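Local coordinates for protein ribonuclease VapC (Klebsiella pneumoniae, PDB 7BY3) that probably acts as a magnesium-dependent ribonuclease, the toxic partner of a toxin-antitoxin pair in the PINc/VapC family, at residues L88-I93 with T106-D111; Q82-K87 with G114-V119; S5-T10 with L94-L99; I39-V44 with F64-I69. All coordinates share one frame; numbering follows the deposited sequence.

Interaction 1. Residues L88-I93 with T106-D111; sequences LPDAII and TRNTKD
Asp90 of helix 88-99 and Asp111 of the short helix 109-112 bring two carboxylates together in the acidic site of this PIN domain, where Asp90 is a predicted magnesium ligand. Asp90 OD2 lies 3.2 Å from Asp111 OD2. Both are acceptors, so the pair is a close approach of like charges and not a bond, and the carboxylate planes are turned 60° apart. The nearby positive charges probably ease the approach: Lys87 forms a salt bridge to Asp111 OD2, and a basic side chain of another protein's chain forms one to Asp90 OD1. Asn108, at the N-cap of helix 109-112, fixes Asp111 from both ends of its amide. With CG anti to the backbone N (chi1 -174°), its OD1 accepts Asp111 N at 3.3 Å, the donor lying above the carbonyl plane. Its ND2 gives a short, nearly straight bond of 2.6 Å to Asp111 OD2, in the amide plane of Asn108 but meeting the carboxylate's anti side from 33° out of plane. Asn108 itself is steadied by an ST turn, its backbone N donating to Thr106 OG1. A linking water donates to Asp90 OD1 at 2.7 Å and accepts weakly from Asn108 ND2 at 3.3 Å.

Interaction 2. Residues Q82-K87 with G114-V119; sequences QEYKLK and GIPGVV
Tyr84, near the end of helix 71-83, lays its ring against Ile115 in the loop that leads to strand 118-119, and the atoms it meets change from the root of the side chain to its tip. Its CB is 4.0 Å from Ile115 CD1, and CG is closer to that same methyl at 3.7 Å. On one flank of the ring, CD1 comes within 3.7 Å of Ile115 CG1, while CE2 on the other flank only brushes Ile115 CG2 at 4.2 Å. The geometry is a CH-pi contact: Ile115 CG1 stands 3.8 Å from the ring centroid and 14° off the normal, over the face. The phenol end then passes to the next residue, OH lying 3.6 Å from Pro116 CD. The extended Ile115 chain (chi2 179°) puts CD1 by the root of Tyr84 and 4.3 Å from Leu86 CD1. No hydrogen bond crosses the contact. Within the fold, Leu86 and Ile115 both rest on Leu94 of helix 88-99, as does Val118, whose strand pairs with strand 103-105, so the contact ties the exit of helix 71-83 to the edge of the three-stranded parallel sheet.

Interaction 3. Residues S5-T10 with L94-L99; sequences SALFDT and LATAQL
Asp9 OD2, two residues beyond the Leu7 that packs on Ala97 and Thr96, is held by two groups: the Thr106 hydroxyl and a polar side chain of another protein's chain. The other oxygen, Asp9 OD1, accepts the backbone N of Thr10 at 2.6 Å, in a bond bent to 142° at the hydrogen, with the donor above the carboxylate plane. Although Asp9 holds the N-cap position of helix 10-17, its side chain makes no capping bond. These bonds help to fix the carboxylate at the end of strand 6-8.

The contact with helix 88-99 itself is apolar and is carried by Leu7. Its CG points anti to the backbone N (chi1 -177°), which carries the two methyls across to the helix. There they divide the work: Leu7 CD2 touches Ala97 CB at 3.6 Å, and Leu7 CD1 meets Thr96 CG2 at 4.0 Å. The CA atoms of Leu7 and Ala97 are 6.1 Å apart, a close approach consistent with the small alanine side chain. Thr96 turns its methyl to Leu7 while its hydroxyl is bonded to Ile92 O; CG2 is anti to the backbone N and OG1 lies beside it. All three touching residues are buried. Leu7 also packs on Leu104 of strand 103-105, to which strand 6-8 runs parallel. A helix packed on a parallel sheet, with an acidic residue at the end of the first strand, is the arrangement of a PIN domain, and Asp9 is a predicted magnesium ligand of its site.

Interaction 4. Residues I39-V44 with F64-I69; sequences ITWMEV and FNIINI
The indole of Trp41 is the flat group of this contact, and Ile66 meets it at the pyrrole part: Ile66 CD1 lies 3.6 Å from Trp41 CD1 and 4.0 Å from Trp41 NE1, approaching obliquely. The Trp41 side chain also touches Leu61 of helix 54-61 and Gln71 of the second subunit. Two torsions bring the partners together. Trp41 CG lies anti to its backbone N (chi1 -170°), which swings the indole off helix 38-50 toward strand 65-67, and Ile66 continues from CG1 to CD1 in an extended chain (chi2 175°), so that only its end reaches the ring. The CA atoms of Trp41 and Ile66 are 7.7 Å apart.

A second touch joins the first residue of 39-44, Ile39, to the last of 64-69, Ile69. Ile39 CG1 and Ile69 CD1 come within 3.6 Å, the two side chains crossing at about a right angle, and the CA atoms there are 8.2 Å apart. Ile92 of helix 88-99 packs on both isoleucines, and Ile69 also touches Ile69 of the second subunit.

Strands 35-37 and 65-67 run parallel, and helices 38-50 and 54-61 lie in the connection between them, so the contact folds the first helix of this crossover back onto the strand that ends it. Some 173 Å² is buried, and no hydrogen bond crosses. The joint rests on the fit of methyl, methylene and indole groups: three of the four touching residues are buried, with Ile66 partly exposed, and the contact carries little directionality, its position set by shape and apolar neighbours.

How the interactions relate
Helix 88-99 joins the set. Its start supplies interaction 1 and its end interaction 3, and the two contacts hold Asp90 and Asp9, both predicted magnesium ligands, whose side chains lie about 5 Å apart. Interaction 2 borders the site through Lys87 NZ, 2.9 Å from Asp111 OD2 of interaction 1, and leans on interaction 3 where Ile115 CG2 meets Leu94 CD2 at 3.7 Å. Interaction 4 borders the same region: the side chain of Ile39 is about 7 Å from that of Asp9 and about 8 Å from that of Asp90, and Thr40 OG1 is 2.9 Å from Thr10 OG1. Interactions 2 and 4 do not touch; their centres are about 19 Å apart, on opposite sides of the chain's centre.

Interaction 1. Residues L88-I93 with T106-D111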
loop_
_atom_site.group_PDB
_atom_site.type_symbol
_atom_site.label_atom_id
_atom_site.label_comp_id
_atom_site.label_asym_id
_atom_site.label_seq_id
_atom_site.Cartn_x
_atom_site.Cartn_y
_atom_site.Cartn_z
ATOM N N LEU B 88 -6.497 -1.011 9.668
ATOM C CA LEU B 88 -6.277 -1.160 8.217
ATOM C C LEU B 88 -4.936 -1.797 7.810
ATOM O O LEU B 88 -4.921 -2.676 6.950
ATOM C CB LEU B 88 -6.417 0.193 7.498
ATOM C CG LEU B 88 -6.203 0.139 5.974
ATOM C CD1 LEU B 88 -7.175 -0.826 5.308
ATOM C CD2 LEU B 88 -6.277 1.511 5.305
ATOM N N PRO B 89 -3.809 -1.368 8.411
ATOM C CA PRO B 89 -2.552 -2.030 8.042
ATOM C C PRO B 89 -2.514 -3.484 8.493
ATOM O O PRO B 89 -1.889 -4.305 7.827
ATOM C CB PRO B 89 -1.492 -1.201 8.769
ATOM C CG PRO B 89 -2.200 -0.616 9.899
ATOM C CD PRO B 89 -3.584 -0.323 9.423
ATOM N N ASP B 90 -3.169 -3.787 9.610
ATOM C CA ASP B 90 -3.323 -5.165 10.061
ATOM C C ASP B 90 -4.085 -5.968 9.014
ATOM O O ASP B 90 -3.714 -7.095 8.688
ATOM C CB ASP B 90 -4.059 -5.225 11.405
ATOM C CG ASP B 90 -3.134 -5.035 12.595
ATOM O OD1 ASP B 90 -1.911 -5.232 12.442
ATOM O OD2 ASP B 90 -3.637 -4.691 13.686
ATOM N N ALA B 91 -5.152 -5.372 8.492
ATOM C CA ALA B 91 -6.003 -6.022 7.502
ATOM C C ALA B 91 -5.256 -6.283 6.198
ATOM O O ALA B 91 -5.452 -7.313 5.559
ATOM C CB ALA B 91 -7.242 -5.178 7.239
ATOM N N ILE B 92 -4.399 -5.345 5.813
ATOM C CA ILE B 92 -3.650 -5.452 4.566
ATOM C C ILE B 92 -2.612 -6.571 4.641
ATOM O O ILE B 92 -2.435 -7.332 3.689
ATOM C CB ILE B 92 -2.962 -4.116 4.212
ATOM C CG1 ILE B 92 -4.016 -3.045 3.921
ATOM C CG2 ILE B 92 -2.048 -4.279 3.011
ATOM C CD1 ILE B 92 -3.456 -1.650 3.788
ATOM N N ILE B 93 -1.940 -6.676 5.781
ATOM C CA ILE B 93 -0.941 -7.718 5.984
ATOM C C ILE B 93 -1.608 -9.094 6.052
ATOM O O ILE B 93 -1.076 -10.079 5.539
ATOM C CB ILE B 93 -0.113 -7.450 7.260
ATOM C CG1 ILE B 93 0.869 -6.305 7.008
ATOM C CG2 ILE B 93 0.657 -8.687 7.683
ATOM C CD1 ILE B 93 1.604 -5.841 8.239
ATOM N N THR B 106 2.908 -13.438 13.745
ATOM C CA THR B 106 2.873 -12.152 14.420
ATOM C C THR B 106 2.841 -12.350 15.926
ATOM O O THR B 106 2.351 -13.364 16.418
ATOM C CB THR B 106 1.646 -11.322 13.984
ATOM O OG1 THR B 106 1.584 -10.112 14.749
ATOM C CG2 THR B 106 0.364 -12.113 14.190
ATOM N N ARG B 107 3.372 -11.379 16.658
ATOM C CA ARG B 107 3.301 -11.415 18.111
ATOM C C ARG B 107 1.985 -10.848 18.619
ATOM O O ARG B 107 1.737 -10.844 19.824
ATOM C CB ARG B 107 4.457 -10.638 18.732
ATOM C CG ARG B 107 5.508 -11.506 19.386
ATOM C CD ARG B 107 6.503 -10.663 20.158
ATOM N NE ARG B 107 7.398 -9.944 19.260
ATOM C CZ ARG B 107 7.241 -8.672 18.920
ATOM N NH1 ARG B 107 8.094 -8.091 18.095
ATOM N NH2 ARG B 107 6.236 -7.981 19.416
ATOM N N ASN B 108 1.132 -10.387 17.710
ATOM C CA ASN B 108 -0.067 -9.688 18.136
ATOM C C ASN B 108 -1.222 -10.671 18.289
ATOM O O ASN B 108 -1.850 -11.081 17.313
ATOM C CB ASN B 108 -0.400 -8.592 17.114
ATOM C CG ASN B 108 -1.554 -7.708 17.540
ATOM O OD1 ASN B 108 -2.052 -7.802 18.660
ATOM N ND2 ASN B 108 -1.981 -6.831 16.639
ATOM N N THR B 109 -1.497 -11.028 19.541
ATOM C CA THR B 109 -2.589 -11.924 19.900
ATOM C C THR B 109 -3.896 -11.174 20.077
ATOM O O THR B 109 -4.969 -11.680 19.754
ATOM C CB THR B 109 -2.272 -12.701 21.187
ATOM O OG1 THR B 109 -2.105 -11.783 22.273
ATOM C CG2 THR B 109 -0.997 -13.505 21.013
ATOM N N LYS B 110 -3.782 -9.965 20.619
ATOM C CA LYS B 110 -4.930 -9.128 20.940
ATOM C C LYS B 110 -5.830 -8.942 19.728
ATOM O O LYS B 110 -7.046 -9.107 19.810
ATOM C CB LYS B 110 -4.453 -7.772 21.465
ATOM C CG LYS B 110 -5.552 -6.875 21.997
ATOM C CD LYS B 110 -4.966 -5.624 22.629
ATOM C CE LYS B 110 -6.012 -4.535 22.777
ATOM N NZ LYS B 110 -7.078 -4.648 21.744
ATOM N N ASP B 111 -5.219 -8.593 18.602
ATOM C CA ASP B 111 -5.950 -8.409 17.356
ATOM C C ASP B 111 -6.225 -9.708 16.587
ATOM O O ASP B 111 -7.298 -9.870 16.011
ATOM C CB ASP B 111 -5.194 -7.431 16.451
ATOM C CG ASP B 111 -5.110 -6.032 17.043
ATOM O OD1 ASP B 111 -6.049 -5.632 17.765
ATOM O OD2 ASP B 111 -4.109 -5.333 16.781
HETATM O O HOH W 1 -0.284 -6.861 13.774
#

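Interaction 2. Residues Q82-K87 with G114-V119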
loop_
_atom_site.group_PDB
_atom_site.type_symbol
_atom_site.label_atom_id
_atom_site.label_comp_id
_atom_site.label_asym_id
_atom_site.label_seq_id
_atom_site.Cartn_x
_atom_site.Cartn_y
_atom_site.Cartn_z
ATOM N N GLN B 82 -13.653 -5.277 8.444
ATOM C CA GLN B 82 -14.960 -5.339 9.084
ATOM C C GLN B 82 -15.226 -6.679 9.767
ATOM O O GLN B 82 -15.782 -6.716 10.866
ATOM C CB GLN B 82 -16.067 -5.057 8.073
ATOM C CG GLN B 82 -17.447 -4.958 8.707
ATOM C CD GLN B 82 -17.579 -3.769 9.640
ATOM O OE1 GLN B 82 -17.237 -3.847 10.821
ATOM N NE2 GLN B 82 -18.079 -2.658 9.112
ATOM N N GLU B 83 -14.847 -7.772 9.111
ATOM C CA GLU B 83 -15.094 -9.101 9.659
ATOM C C GLU B 83 -14.410 -9.267 11.013
ATOM O O GLU B 83 -15.029 -9.713 11.979
ATOM C CB GLU B 83 -14.618 -10.190 8.691
ATOM C CG GLU B 83 -15.214 -11.566 8.976
ATOM C CD GLU B 83 -14.520 -12.689 8.223
ATOM O OE1 GLU B 83 -13.538 -12.410 7.504
ATOM O OE2 GLU B 83 -14.964 -13.851 8.345
ATOM N N TYR B 84 -13.127 -8.926 11.072
ATOM C CA TYR B 84 -12.346 -9.076 12.298
ATOM C C TYR B 84 -12.128 -7.804 13.126
ATOM O O TYR B 84 -11.413 -7.842 14.127
ATOM C CB TYR B 84 -11.006 -9.717 11.955
ATOM C CG TYR B 84 -11.192 -11.127 11.456
ATOM C CD1 TYR B 84 -11.793 -12.084 12.261
ATOM C CD2 TYR B 84 -10.797 -11.496 10.179
ATOM C CE1 TYR B 84 -11.983 -13.372 11.817
ATOM C CE2 TYR B 84 -10.983 -12.787 9.725
ATOM C CZ TYR B 84 -11.576 -13.721 10.550
ATOM O OH TYR B 84 -11.766 -15.009 10.109
ATOM N N LYS B 85 -12.729 -6.691 12.706
ATOM C CA LYS B 85 -12.572 -5.410 13.398
ATOM C C LYS B 85 -11.101 -5.046 13.526
ATOM O O LYS B 85 -10.604 -4.772 14.617
ATOM C CB LYS B 85 -13.229 -5.444 14.776
ATOM C CG LYS B 85 -14.683 -5.850 14.739
ATOM C CD LYS B 85 -15.433 -5.324 15.940
ATOM C CE LYS B 85 -16.742 -6.064 16.106
ATOM N NZ LYS B 85 -17.885 -5.131 16.266
ATOM N N LEU B 86 -10.415 -5.030 12.392
ATOM C CA LEU B 86 -8.971 -4.873 12.364
ATOM C C LEU B 86 -8.575 -3.463 11.986
ATOM O O LEU B 86 -9.336 -2.744 11.353
ATOM C CB LEU B 86 -8.331 -5.859 11.387
ATOM C CG LEU B 86 -8.207 -7.311 11.824
ATOM C CD1 LEU B 86 -7.876 -8.152 10.614
ATOM C CD2 LEU B 86 -7.127 -7.442 12.882
ATOM N N LYS B 87 -7.411 -3.046 12.458
ATOM C CA LYS B 87 -6.781 -1.834 11.963
ATOM C C LYS B 87 -6.400 -2.051 10.499
ATOM O O LYS B 87 -6.043 -3.164 10.129
ATOM C CB LYS B 87 -5.559 -1.502 12.804
ATOM C CG LYS B 87 -5.849 -1.405 14.280
ATOM C CD LYS B 87 -4.675 -0.832 15.080
ATOM C CE LYS B 87 -4.772 -1.072 16.571
ATOM N NZ LYS B 87 -4.662 -2.511 17.000
ATOM N N GLY B 114 -8.083 -16.139 17.058
ATOM C CA GLY B 114 -9.333 -16.609 16.489
ATOM C C GLY B 114 -9.345 -16.504 14.976
ATOM O O GLY B 114 -10.283 -16.950 14.318
ATOM N N ILE B 115 -8.292 -15.909 14.426
ATOM C CA ILE B 115 -8.157 -15.764 12.982
ATOM C C ILE B 115 -7.316 -16.897 12.405
ATOM O O ILE B 115 -6.155 -17.062 12.777
ATOM C CB ILE B 115 -7.523 -14.412 12.607
ATOM C CG1 ILE B 115 -8.377 -13.259 13.141
ATOM C CG2 ILE B 115 -7.351 -14.304 11.100
ATOM C CD1 ILE B 115 -7.820 -11.885 12.837
ATOM N N PRO B 116 -7.907 -17.685 11.494
ATOM C CA PRO B 116 -7.230 -18.829 10.876
ATOM C C PRO B 116 -5.991 -18.423 10.087
ATOM O O PRO B 116 -5.935 -17.319 9.549
ATOM C CB PRO B 116 -8.300 -19.410 9.946
ATOM C CG PRO B 116 -9.236 -18.280 9.688
ATOM C CD PRO B 116 -9.269 -17.502 10.964
ATOM N N GLY B 117 -5.005 -19.312 10.030
ATOM C CA GLY B 117 -3.801 -19.065 9.258
ATOM C C GLY B 117 -2.845 -18.080 9.901
ATOM O O GLY B 117 -1.968 -17.538 9.234
ATOM N N VAL B 118 -3.007 -17.854 11.200
ATOM C CA VAL B 118 -2.128 -16.952 11.939
ATOM C C VAL B 118 -1.434 -17.685 13.090
ATOM O O VAL B 118 -2.079 -18.407 13.846
ATOM C CB VAL B 118 -2.902 -15.743 12.504
ATOM C CG1 VAL B 118 -1.954 -14.778 13.191
ATOM C CG2 VAL B 118 -3.680 -15.040 11.402
ATOM N N VAL B 119 -0.126 -17.495 13.223
ATOM C CA VAL B 119 0.644 -18.167 14.269
ATOM C C VAL B 119 1.281 -17.173 15.236
ATOM O O VAL B 119 1.945 -16.233 14.806
ATOM C CB VAL B 119 1.752 -19.059 13.653
ATOM C CG1 VAL B 119 2.872 -19.304 14.646
ATOM C CG2 VAL B 119 1.173 -20.380 13.195
#

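Interaction 3. Residues S5-T10 with L94-L99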
loop_
_atom_site.group_PDB
_atom_site.type_symbol
_atom_site.label_atom_id
_atom_site.label_comp_id
_atom_site.label_asym_id
_atom_site.label_seq_id
_atom_site.Cartn_x
_atom_site.Cartn_y
_atom_site.Cartn_z
ATOM N N SER B 5 4.538 -22.030 3.624
ATOM C CA SER B 5 5.275 -20.787 3.434
ATOM C C SER B 5 4.859 -19.751 4.472
ATOM O O SER B 5 3.777 -19.842 5.054
ATOM C CB SER B 5 5.064 -20.249 2.021
ATOM O OG SER B 5 5.761 -21.038 1.073
ATOM N N ALA B 6 5.720 -18.765 4.696
ATOM C CA ALA B 6 5.535 -17.839 5.804
ATOM C C ALA B 6 5.532 -16.369 5.390
ATOM O O ALA B 6 6.348 -15.935 4.577
ATOM C CB ALA B 6 6.612 -18.079 6.841
ATOM N N LEU B 7 4.600 -15.614 5.964
ATOM C CA LEU B 7 4.599 -14.156 5.879
ATOM C C LEU B 7 4.818 -13.586 7.275
ATOM O O LEU B 7 4.061 -13.883 8.198
ATOM C CB LEU B 7 3.288 -13.632 5.288
ATOM C CG LEU B 7 3.213 -12.116 5.088
ATOM C CD1 LEU B 7 3.598 -11.739 3.669
ATOM C CD2 LEU B 7 1.836 -11.578 5.430
ATOM N N PHE B 8 5.854 -12.769 7.433
ATOM C CA PHE B 8 6.222 -12.262 8.750
ATOM C C PHE B 8 5.767 -10.825 8.977
ATOM O O PHE B 8 6.025 -9.942 8.161
ATOM C CB PHE B 8 7.733 -12.373 8.953
ATOM C CG PHE B 8 8.197 -13.770 9.254
ATOM C CD1 PHE B 8 8.558 -14.630 8.232
ATOM C CD2 PHE B 8 8.257 -14.225 10.559
ATOM C CE1 PHE B 8 8.977 -15.917 8.507
ATOM C CE2 PHE B 8 8.675 -15.510 10.839
ATOM C CZ PHE B 8 9.036 -16.356 9.812
ATOM N N ASP B 9 5.086 -10.607 10.098
ATOM C CA ASP B 9 4.595 -9.287 10.474
ATOM C C ASP B 9 5.747 -8.396 10.931
ATOM O O ASP B 9 6.822 -8.885 11.280
ATOM C CB ASP B 9 3.535 -9.405 11.573
ATOM C CG ASP B 9 2.688 -8.153 11.711
ATOM O OD1 ASP B 9 2.868 -7.215 10.905
ATOM O OD2 ASP B 9 1.832 -8.110 12.620
ATOM N N THR B 10 5.510 -7.089 10.914
ATOM C CA THR B 10 6.540 -6.091 11.187
ATOM C C THR B 10 7.251 -6.278 12.530
ATOM O O THR B 10 8.468 -6.117 12.618
ATOM C CB THR B 10 5.941 -4.667 11.145
ATOM O OG1 THR B 10 5.188 -4.498 9.938
ATOM C CG2 THR B 10 7.040 -3.617 11.203
ATOM N N LEU B 94 -2.789 -9.154 6.661
ATOM C CA LEU B 94 -3.551 -10.396 6.719
ATOM C C LEU B 94 -4.113 -10.758 5.345
ATOM O O LEU B 94 -4.160 -11.929 4.973
ATOM C CB LEU B 94 -4.682 -10.288 7.746
ATOM C CG LEU B 94 -5.538 -11.541 7.952
ATOM C CD1 LEU B 94 -4.669 -12.740 8.302
ATOM C CD2 LEU B 94 -6.589 -11.311 9.025
ATOM N N ALA B 95 -4.535 -9.745 4.592
ATOM C CA ALA B 95 -5.048 -9.950 3.239
ATOM C C ALA B 95 -3.957 -10.473 2.316
ATOM O O ALA B 95 -4.201 -11.325 1.462
ATOM C CB ALA B 95 -5.627 -8.659 2.690
ATOM N N THR B 96 -2.752 -9.948 2.497
ATOM C CA THR B 96 -1.599 -10.368 1.717
ATOM C C THR B 96 -1.279 -11.840 1.970
ATOM O O THR B 96 -0.982 -12.589 1.039
ATOM C CB THR B 96 -0.368 -9.498 2.044
ATOM O OG1 THR B 96 -0.626 -8.144 1.655
ATOM C CG2 THR B 96 0.861 -10.001 1.308
ATOM N N ALA B 97 -1.362 -12.253 3.230
ATOM C CA ALA B 97 -1.088 -13.636 3.605
ATOM C C ALA B 97 -2.116 -14.590 3.007
ATOM O O ALA B 97 -1.758 -15.620 2.437
ATOM C CB ALA B 97 -1.055 -13.778 5.118
ATOM N N GLN B 98 -3.392 -14.239 3.141
ATOM C CA GLN B 98 -4.481 -15.068 2.635
ATOM C C GLN B 98 -4.389 -15.298 1.132
ATOM O O GLN B 98 -4.465 -16.434 0.666
ATOM C CB GLN B 98 -5.836 -14.439 2.964
ATOM C CG GLN B 98 -6.176 -14.402 4.437
ATOM C CD GLN B 98 -7.641 -14.114 4.674
ATOM O OE1 GLN B 98 -8.357 -13.702 3.763
ATOM N NE2 GLN B 98 -8.096 -14.331 5.901
ATOM N N LEU B 99 -4.233 -14.211 0.383
ATOM C CA LEU B 99 -4.210 -14.279 -1.073
ATOM C C LEU B 99 -3.097 -15.191 -1.577
ATOM O O LEU B 99 -3.279 -15.933 -2.542
ATOM C CB LEU B 99 -4.047 -12.879 -1.668
ATOM C CG LEU B 99 -5.244 -11.926 -1.572
ATOM C CD1 LEU B 99 -5.231 -10.943 -2.728
ATOM C CD2 LEU B 99 -6.560 -12.685 -1.528
#

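Interaction 4. Residues I39-V44 with F64-I69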
loop_
_atom_site.group_PDB
_atom_site.type_symbol
_atom_site.label_atom_id
_atom_site.label_comp_id
_atom_site.label_asym_id
_atom_site.label_seq_id
_atom_site.Cartn_x
_atom_site.Cartn_y
_atom_site.Cartn_z
ATOM N N ILE B 39 4.105 -2.879 3.300
ATOM C CA ILE B 39 3.820 -2.121 4.514
ATOM C C ILE B 39 4.888 -2.370 5.571
ATOM O O ILE B 39 5.340 -1.444 6.244
ATOM C CB ILE B 39 2.436 -2.482 5.090
ATOM C CG1 ILE B 39 1.332 -1.989 4.154
ATOM C CG2 ILE B 39 2.261 -1.901 6.486
ATOM C CD1 ILE B 39 -0.011 -1.846 4.815
ATOM N N THR B 40 5.293 -3.627 5.700
ATOM C CA THR B 40 6.323 -4.007 6.657
ATOM C C THR B 40 7.686 -3.457 6.240
ATOM O O THR B 40 8.442 -2.969 7.077
ATOM C CB THR B 40 6.401 -5.538 6.816
ATOM O OG1 THR B 40 5.199 -6.014 7.434
ATOM C CG2 THR B 40 7.584 -5.932 7.680
ATOM N N TRP B 41 7.985 -3.523 4.944
ATOM C CA TRP B 41 9.241 -2.998 4.413
ATOM C C TRP B 41 9.424 -1.530 4.793
ATOM O O TRP B 41 10.493 -1.129 5.241
ATOM C CB TRP B 41 9.299 -3.160 2.889
ATOM C CG TRP B 41 10.657 -2.866 2.292
ATOM C CD1 TRP B 41 11.654 -3.764 2.050
ATOM C CD2 TRP B 41 11.149 -1.589 1.869
ATOM N NE1 TRP B 41 12.741 -3.127 1.502
ATOM C CE2 TRP B 41 12.462 -1.791 1.380
ATOM C CE3 TRP B 41 10.622 -0.295 1.852
ATOM C CZ2 TRP B 41 13.242 -0.749 0.883
ATOM C CZ3 TRP B 41 11.400 0.740 1.358
ATOM C CH2 TRP B 41 12.696 0.505 0.881
ATOM N N MET B 42 8.366 -0.739 4.632
ATOM C CA MET B 42 8.415 0.689 4.934
ATOM C C MET B 42 8.606 0.972 6.423
ATOM O O MET B 42 9.412 1.823 6.798
ATOM C CB MET B 42 7.142 1.380 4.439
ATOM C CG MET B 42 7.013 1.436 2.928
ATOM S SD MET B 42 5.632 2.455 2.383
ATOM C CE MET B 42 4.365 1.214 2.159
ATOM N N GLU B 43 7.865 0.261 7.268
ATOM C CA GLU B 43 7.936 0.480 8.711
ATOM C C GLU B 43 9.266 0.023 9.299
ATOM O O GLU B 43 9.708 0.548 10.319
ATOM C CB GLU B 43 6.782 -0.228 9.428
ATOM C CG GLU B 43 5.413 0.375 9.155
ATOM C CD GLU B 43 4.400 0.042 10.237
ATOM O OE1 GLU B 43 4.820 -0.246 11.377
ATOM O OE2 GLU B 43 3.184 0.077 9.950
ATOM N N VAL B 44 9.901 -0.956 8.666
ATOM C CA VAL B 44 11.226 -1.390 9.094
ATOM C C VAL B 44 12.278 -0.372 8.651
ATOM O O VAL B 44 13.208 -0.061 9.396
ATOM C CB VAL B 44 11.575 -2.789 8.540
ATOM C CG1 VAL B 44 13.022 -3.139 8.841
ATOM C CG2 VAL B 44 10.649 -3.837 9.137
ATOM N N PHE B 64 13.728 -11.335 1.373
ATOM C CA PHE B 64 12.331 -11.708 1.548
ATOM C C PHE B 64 11.558 -11.500 0.259
ATOM O O PHE B 64 11.844 -10.571 -0.496
ATOM C CB PHE B 64 11.679 -10.881 2.660
ATOM C CG PHE B 64 12.114 -11.259 4.041
ATOM C CD1 PHE B 64 13.281 -10.745 4.577
ATOM C CD2 PHE B 64 11.344 -12.110 4.812
ATOM C CE1 PHE B 64 13.680 -11.085 5.852
ATOM C CE2 PHE B 64 11.736 -12.454 6.087
ATOM C CZ PHE B 64 12.907 -11.940 6.609
ATOM N N ASN B 65 10.589 -12.368 -0.008
ATOM C CA ASN B 65 9.597 -12.044 -1.015
ATOM C C ASN B 65 8.850 -10.820 -0.511
ATOM O O ASN B 65 8.274 -10.842 0.575
ATOM C CB ASN B 65 8.645 -13.216 -1.258
ATOM C CG ASN B 65 7.550 -12.885 -2.253
ATOM O OD1 ASN B 65 7.665 -11.938 -3.031
ATOM N ND2 ASN B 65 6.478 -13.668 -2.232
ATOM N N ILE B 66 8.858 -9.751 -1.293
ATOM C CA ILE B 66 8.237 -8.512 -0.853
ATOM C C ILE B 66 7.010 -8.242 -1.701
ATOM O O ILE B 66 7.110 -7.958 -2.891
ATOM C CB ILE B 66 9.214 -7.326 -0.928
ATOM C CG1 ILE B 66 10.447 -7.613 -0.069
ATOM C CG2 ILE B 66 8.536 -6.049 -0.463
ATOM C CD1 ILE B 66 11.526 -6.561 -0.171
ATOM N N ILE B 67 5.846 -8.344 -1.071
ATOM C CA ILE B 67 4.585 -8.314 -1.793
ATOM C C ILE B 67 3.936 -6.932 -1.764
ATOM O O ILE B 67 3.595 -6.412 -0.703
ATOM C CB ILE B 67 3.609 -9.356 -1.220
ATOM C CG1 ILE B 67 4.309 -10.712 -1.094
ATOM C CG2 ILE B 67 2.368 -9.458 -2.090
ATOM C CD1 ILE B 67 3.422 -11.826 -0.597
ATOM N N ASN B 68 3.776 -6.347 -2.947
ATOM C CA ASN B 68 3.151 -5.038 -3.089
ATOM C C ASN B 68 1.658 -5.086 -2.796
ATOM O O ASN B 68 1.036 -6.146 -2.862
ATOM C CB ASN B 68 3.375 -4.486 -4.500
ATOM C CG ASN B 68 4.838 -4.448 -4.892
ATOM O OD1 ASN B 68 5.712 -4.195 -4.064
ATOM N ND2 ASN B 68 5.111 -4.696 -6.168
ATOM N N ILE B 69 1.085 -3.930 -2.473
ATOM C CA ILE B 69 -0.356 -3.825 -2.291
ATOM C C ILE B 69 -1.004 -3.430 -3.610
ATOM O O ILE B 69 -0.785 -2.332 -4.124
ATOM C CB ILE B 69 -0.730 -2.800 -1.201
ATOM C CG1 ILE B 69 0.038 -3.090 0.089
ATOM C CG2 ILE B 69 -2.232 -2.813 -0.946
ATOM C CD1 ILE B 69 0.837 -1.914 0.592
#